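Local coordinates for citrate lyase subunit beta-like protein (PDB 6CJ3) that binds magnesium, is probably a carbon-carbon lyase of the HpcH/HpaI aldolase family, and may play a role in fatty acid biosynthesis, at residues 139-144 against 184-189; 191-196 against 218-223. All coordinates share one frame; numbering follows the deposited sequence.

Contact 1 (139-144 against 184-189); sequences GMMWGA and LALDAV. With PYR (pyruvic acid), chain F.
Trp-142 and Asp-187 lie side by side and point the same way. Trp-142 NE1 donates to Asp-187 OD1 at 2.8 Å, with an N-H...O angle of 168°. OD1 sits at the ring edge, in the indole plane, and is met on its anti side, somewhat out of the carboxylate plane. The carboxylate is turned 36° from the ring. Ala-188 CB comes over one face of the Trp-142 indole in a CH-pi contact, 3.8 Å from the centroid of the five-membered ring. The hydrogen bond to Asp-187, with the methyl over one face, should limit the ring's rotation. Met-141 reaches across Leu-186 at about a right angle, CB to CB 3.8 Å. Its chain is fully extended, with CG anti to the backbone N (chi1 -176°). This carries Met-141 CE to 3.8 Å from CB of the bound pyruvate and 4.1 Å from Val-189 CG1. One water accepts from Ala-144 N and donates to pyruvate OXT.

Two neighbouring parallel strands of the TIM barrel pair through Met-140. Its N donates to Leu-184 O, and its O accepts from Leu-186 N. The pyruvate is also held by substrate-binding Arg-72. Arg-171 of helix 165-180 forms a salt bridge with Asp-187 OD2, and Ile-174 packs on Trp-142. Strands 114-119 and 213-216 flank the pair, and both touch Leu-186.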
loop_
_atom_site.group_PDB
_atom_site.type_symbol
_atom_site.label_atom_id
_atom_site.label_comp_id
_atom_site.label_asym_id
_atom_site.label_seq_id
_atom_site.Cartn_x
_atom_site.Cartn_y
_atom_site.Cartn_z
ATOM N N GLY A 139 1.104 10.476 -17.805
ATOM C CA GLY A 139 0.449 10.775 -16.542
ATOM C C GLY A 139 -0.348 9.606 -16.012
ATOM O O GLY A 139 -0.796 8.741 -16.771
ATOM N N MET A 140 -0.525 9.584 -14.691
ATOM C CA MET A 140 -1.352 8.602 -14.006
ATOM C C MET A 140 -2.411 9.349 -13.213
ATOM O O MET A 140 -2.088 10.295 -12.492
ATOM C CB MET A 140 -0.551 7.721 -13.035
ATOM C CG MET A 140 0.606 6.945 -13.650
ATOM S SD MET A 140 0.045 5.594 -14.703
ATOM C CE MET A 140 -0.453 4.360 -13.496
ATOM N N MET A 141 -3.660 8.916 -13.343
ATOM C CA MET A 141 -4.767 9.374 -12.511
ATOM C C MET A 141 -5.366 8.162 -11.819
ATOM O O MET A 141 -5.204 7.035 -12.283
ATOM C CB MET A 141 -5.844 10.069 -13.362
ATOM C CG MET A 141 -7.009 10.673 -12.580
ATOM S SD MET A 141 -8.158 11.471 -13.717
ATOM C CE MET A 141 -9.442 11.907 -12.519
ATOM N N TRP A 142 -6.051 8.380 -10.698
ATOM C CA TRP A 142 -6.849 7.320 -10.108
ATOM C C TRP A 142 -8.294 7.787 -9.995
ATOM O O TRP A 142 -8.581 8.993 -9.965
ATOM C CB TRP A 142 -6.279 6.864 -8.736
ATOM C CG TRP A 142 -6.467 7.854 -7.646
ATOM C CD1 TRP A 142 -5.866 9.074 -7.534
ATOM C CD2 TRP A 142 -7.329 7.718 -6.514
ATOM N NE1 TRP A 142 -6.311 9.714 -6.396
ATOM C CE2 TRP A 142 -7.211 8.901 -5.754
ATOM C CE3 TRP A 142 -8.195 6.714 -6.071
ATOM C CZ2 TRP A 142 -7.932 9.111 -4.578
ATOM C CZ3 TRP A 142 -8.894 6.917 -4.888
ATOM C CH2 TRP A 142 -8.756 8.105 -4.158
ATOM N N GLY A 143 -9.210 6.820 -10.004
ATOM C CA GLY A 143 -10.633 7.115 -9.949
ATOM C C GLY A 143 -11.313 6.352 -8.829
ATOM O O GLY A 143 -11.513 5.139 -8.936
ATOM N N ALA A 144 -11.677 7.048 -7.751
ATOM C CA ALA A 144 -12.186 6.353 -6.571
ATOM C C ALA A 144 -13.512 5.649 -6.834
ATOM O O ALA A 144 -13.776 4.590 -6.254
ATOM C CB ALA A 144 -12.345 7.329 -5.408
ATOM N N LEU A 184 3.210 12.790 -14.754
ATOM C CA LEU A 184 2.273 13.606 -13.988
ATOM C C LEU A 184 1.407 12.726 -13.090
ATOM O O LEU A 184 1.006 11.624 -13.467
ATOM C CB LEU A 184 1.364 14.406 -14.922
ATOM C CG LEU A 184 1.846 15.691 -15.592
ATOM C CD1 LEU A 184 0.702 16.286 -16.404
ATOM C CD2 LEU A 184 2.345 16.699 -14.571
ATOM N N ALA A 185 1.079 13.245 -11.903
ATOM C CA ALA A 185 0.203 12.561 -10.954
ATOM C C ALA A 185 -1.065 13.388 -10.800
ATOM O O ALA A 185 -0.993 14.551 -10.391
ATOM C CB ALA A 185 0.885 12.371 -9.590
ATOM N N LEU A 186 -2.216 12.794 -11.131
ATOM C CA LEU A 186 -3.517 13.457 -11.064
ATOM C C LEU A 186 -4.367 12.829 -9.963
ATOM O O LEU A 186 -4.580 11.612 -9.962
ATOM C CB LEU A 186 -4.264 13.363 -12.402
ATOM C CG LEU A 186 -3.786 14.124 -13.646
ATOM C CD1 LEU A 186 -2.424 13.616 -14.123
ATOM C CD2 LEU A 186 -4.815 13.952 -14.750
ATOM N N ASP A 187 -4.888 13.664 -9.057
ATOM C CA ASP A 187 -5.720 13.194 -7.952
ATOM C C ASP A 187 -7.184 13.087 -8.387
ATOM O O ASP A 187 -7.634 13.791 -9.295
ATOM C CB ASP A 187 -5.590 14.139 -6.746
ATOM C CG ASP A 187 -5.946 13.465 -5.416
ATOM O OD1 ASP A 187 -5.811 12.237 -5.295
ATOM O OD2 ASP A 187 -6.380 14.176 -4.485
ATOM N N ALA A 188 -7.925 12.198 -7.718
ATOM C CA ALA A 188 -9.308 11.867 -8.059
ATOM C C ALA A 188 -10.253 13.051 -7.827
ATOM O O ALA A 188 -9.950 13.985 -7.082
ATOM C CB ALA A 188 -9.787 10.669 -7.235
ATOM N N VAL A 189 -11.427 12.990 -8.482
ATOM C CA VAL A 189 -12.392 14.087 -8.468
ATOM C C VAL A 189 -13.162 14.089 -7.160
ATOM O O VAL A 189 -13.389 13.046 -6.542
ATOM C CB VAL A 189 -13.361 13.992 -9.666
ATOM C CG1 VAL A 189 -12.602 13.990 -10.990
ATOM C CG2 VAL A 189 -14.246 12.761 -9.544
HETATM C C PYR F . -13.885 7.749 -11.388
HETATM O O PYR F . -14.469 6.617 -11.695
HETATM O OXT PYR F . -13.783 8.075 -10.126
HETATM C CA PYR F . -13.392 8.568 -12.411
HETATM O O3 PYR F . -13.591 8.214 -13.652
HETATM C CB PYR F . -12.660 9.845 -12.142
HETATM O O HOH W 1 -12.578 9.789 -8.653
#

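Contact 2 (191-196 against 218-223); sequences LDILDV and HPSQIP. With PYR (pyruvic acid), chain G.
Two type I beta turns, Asp-192 to Asp-195 and His-218 to Gln-221, approach with the CA atoms of Ile-193 and His-218 6.8 Å apart. Each turn leads toward a helix of the TIM barrel. His-218 and Gln-221 form a capping box leading into helix 221-228, with a weak bond from His-218 N to Gln-221 OE1. Asp-195 is the N-cap of helix 196-209. Ile-193 makes the main apolar touch. Ile-193 CG2 lies over a face of the His-218 imidazole, a CH-pi contact 4.2 Å from the ring centroid. The two side chains cross at about a right angle, and Ile-193 CD1 rests 3.8 Å from His-218 CB. Ser-220 OG lies between its backbone N and carbonyl carbon (chi1 67°), hydrogen-bonded to His-218 ND1. That same nitrogen accepts from Ser-220 N, which is tilted 25° from the ring plane. ND1 is therefore tied twice to one residue, which should steady the ring. The Gln-221 amide bonds to Ile-217 N through OE1 and to His-190 O through NE2.

Asp-192 N donates to O3 of a second pyruvate; the contact lies away from the annotated sites. Met-259 of a neighbouring subunit packs on Ile-193. No direct hydrogen bond joins the segments, but one water donates to Ile-193 O at 2.7 Å and bonds Ser-220 OG at 2.8 Å.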
loop_
_atom_site.group_PDB
_atom_site.type_symbol
_atom_site.label_atom_id
_atom_site.label_comp_id
_atom_site.label_asym_id
_atom_site.label_seq_id
_atom_site.Cartn_x
_atom_site.Cartn_y
_atom_site.Cartn_z
ATOM N N LEU A 191 -16.647 14.505 -6.022
ATOM C CA LEU A 191 -17.972 14.474 -6.636
ATOM C C LEU A 191 -18.957 15.424 -5.963
ATOM O O LEU A 191 -19.886 15.897 -6.624
ATOM C CB LEU A 191 -18.538 13.056 -6.620
ATOM C CG LEU A 191 -17.884 12.079 -7.602
ATOM C CD1 LEU A 191 -18.589 10.751 -7.495
ATOM C CD2 LEU A 191 -17.936 12.598 -9.029
ATOM N N ASP A 192 -18.798 15.703 -4.671
ATOM C CA ASP A 192 -19.710 16.608 -3.964
ATOM C C ASP A 192 -19.311 18.041 -4.294
ATOM O O ASP A 192 -18.456 18.639 -3.639
ATOM C CB ASP A 192 -19.675 16.343 -2.465
ATOM C CG ASP A 192 -20.787 17.060 -1.714
ATOM O OD1 ASP A 192 -21.395 17.996 -2.264
ATOM O OD2 ASP A 192 -21.042 16.693 -0.558
ATOM N N ILE A 193 -19.944 18.593 -5.332
ATOM C CA ILE A 193 -19.550 19.897 -5.870
ATOM C C ILE A 193 -19.675 20.989 -4.817
ATOM O O ILE A 193 -18.800 21.857 -4.695
ATOM C CB ILE A 193 -20.392 20.232 -7.114
ATOM C CG1 ILE A 193 -20.076 19.250 -8.236
ATOM C CG2 ILE A 193 -20.173 21.686 -7.552
ATOM C CD1 ILE A 193 -21.083 19.287 -9.352
ATOM N N LEU A 194 -20.773 20.988 -4.061
ATOM C CA LEU A 194 -20.978 22.053 -3.091
ATOM C C LEU A 194 -20.122 21.889 -1.838
ATOM O O LEU A 194 -20.042 22.827 -1.037
ATOM C CB LEU A 194 -22.464 22.148 -2.714
ATOM C CG LEU A 194 -23.427 22.492 -3.858
ATOM C CD1 LEU A 194 -24.872 22.550 -3.359
ATOM C CD2 LEU A 194 -23.052 23.800 -4.535
ATOM N N ASP A 195 -19.454 20.749 -1.665
ATOM C CA ASP A 195 -18.574 20.511 -0.514
ATOM C C ASP A 195 -17.205 21.159 -0.761
ATOM O O ASP A 195 -16.180 20.498 -0.961
ATOM C CB ASP A 195 -18.445 19.014 -0.258
ATOM C CG ASP A 195 -17.500 18.695 0.882
ATOM O OD1 ASP A 195 -17.405 19.508 1.838
ATOM O OD2 ASP A 195 -16.853 17.627 0.811
ATOM N N VAL A 196 -17.205 22.494 -0.734
ATOM C CA VAL A 196 -15.980 23.256 -0.963
ATOM C C VAL A 196 -14.968 22.992 0.144
ATOM O O VAL A 196 -13.761 22.872 -0.115
ATOM C CB VAL A 196 -16.298 24.757 -1.082
ATOM C CG1 VAL A 196 -15.024 25.549 -1.298
ATOM C CG2 VAL A 196 -17.293 25.006 -2.201
ATOM N N HIS A 218 -16.625 20.328 -12.001
ATOM C CA HIS A 218 -17.451 21.531 -12.100
ATOM C C HIS A 218 -16.532 22.745 -12.065
ATOM O O HIS A 218 -15.573 22.758 -11.274
ATOM C CB HIS A 218 -18.484 21.611 -10.968
ATOM C CG HIS A 218 -19.526 22.666 -11.170
ATOM N ND1 HIS A 218 -19.338 23.980 -10.800
ATOM C CD2 HIS A 218 -20.775 22.598 -11.691
ATOM C CE1 HIS A 218 -20.425 24.677 -11.084
ATOM N NE2 HIS A 218 -21.315 23.861 -11.623
ATOM N N PRO A 219 -16.773 23.757 -12.904
ATOM C CA PRO A 219 -15.824 24.883 -12.970
ATOM C C PRO A 219 -15.687 25.655 -11.667
ATOM O O PRO A 219 -14.622 26.242 -11.431
ATOM C CB PRO A 219 -16.392 25.757 -14.099
ATOM C CG PRO A 219 -17.816 25.352 -14.232
ATOM C CD PRO A 219 -17.885 23.916 -13.861
ATOM N N SER A 220 -16.723 25.680 -10.815
ATOM C CA SER A 220 -16.594 26.297 -9.493
ATOM C C SER A 220 -15.469 25.678 -8.663
ATOM O O SER A 220 -14.953 26.332 -7.745
ATOM C CB SER A 220 -17.915 26.180 -8.723
ATOM O OG SER A 220 -18.184 24.818 -8.419
ATOM N N GLN A 221 -15.084 24.434 -8.948
ATOM C CA GLN A 221 -14.034 23.777 -8.176
ATOM C C GLN A 221 -12.635 24.260 -8.535
ATOM O O GLN A 221 -11.713 24.093 -7.727
ATOM C CB GLN A 221 -14.117 22.266 -8.366
ATOM C CG GLN A 221 -15.432 21.675 -7.924
ATOM C CD GLN A 221 -15.491 20.184 -8.136
ATOM O OE1 GLN A 221 -15.269 19.693 -9.246
ATOM N NE2 GLN A 221 -15.777 19.443 -7.063
ATOM N N ILE A 222 -12.459 24.868 -9.714
ATOM C CA ILE A 222 -11.118 25.256 -10.161
ATOM C C ILE A 222 -10.474 26.297 -9.249
ATOM O O ILE A 222 -9.299 26.125 -8.885
ATOM C CB ILE A 222 -11.162 25.711 -11.630
ATOM C CG1 ILE A 222 -11.590 24.558 -12.542
ATOM C CG2 ILE A 222 -9.814 26.285 -12.040
ATOM C CD1 ILE A 222 -10.522 23.477 -12.747
ATOM N N PRO A 223 -11.147 27.387 -8.859
ATOM C CA PRO A 223 -10.486 28.339 -7.952
ATOM C C PRO A 223 -10.084 27.718 -6.628
ATOM O O PRO A 223 -9.047 28.092 -6.069
ATOM C CB PRO A 223 -11.544 29.438 -7.767
ATOM C CG PRO A 223 -12.374 29.353 -8.990
ATOM C CD PRO A 223 -12.461 27.896 -9.301
HETATM C C PYR G . -18.537 12.753 -1.845
HETATM O O PYR G . -18.631 12.089 -2.970
HETATM O OXT PYR G . -19.347 12.470 -0.854
HETATM C CA PYR G . -17.583 13.757 -1.688
HETATM O O3 PYR G . -16.983 14.265 -2.745
HETATM C CB PYR G . -17.265 14.259 -0.305
HETATM O O HOH W 2 -16.234 20.618 -4.430
HETATM O O HOH W 3 -18.085 24.274 -5.682
#

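From the N terminus, the chain first builds strands 17-22 to 114-119 of the barrel, then enters contact 1 at 139-144. The next 39 residues, largely helical, return to 184-189, so contact 1 closes a beta-alpha-beta crossover. Contact 2 opens almost at once, at 191-196. Its loop runs through helix 196-209 and strand 213-216 and closes at 218-223. The two loops therefore follow in series, neither nested nor crossed. The centres of contact 1 and contact 2 are about 17 Å apart, and their segments meet only by adjoining in the sequence. Contact 1 joins neighbouring strands in the buried core beside the substrate site. Contact 2 ties together the loops that lead into helices 196-209 and 221-228, at the surface.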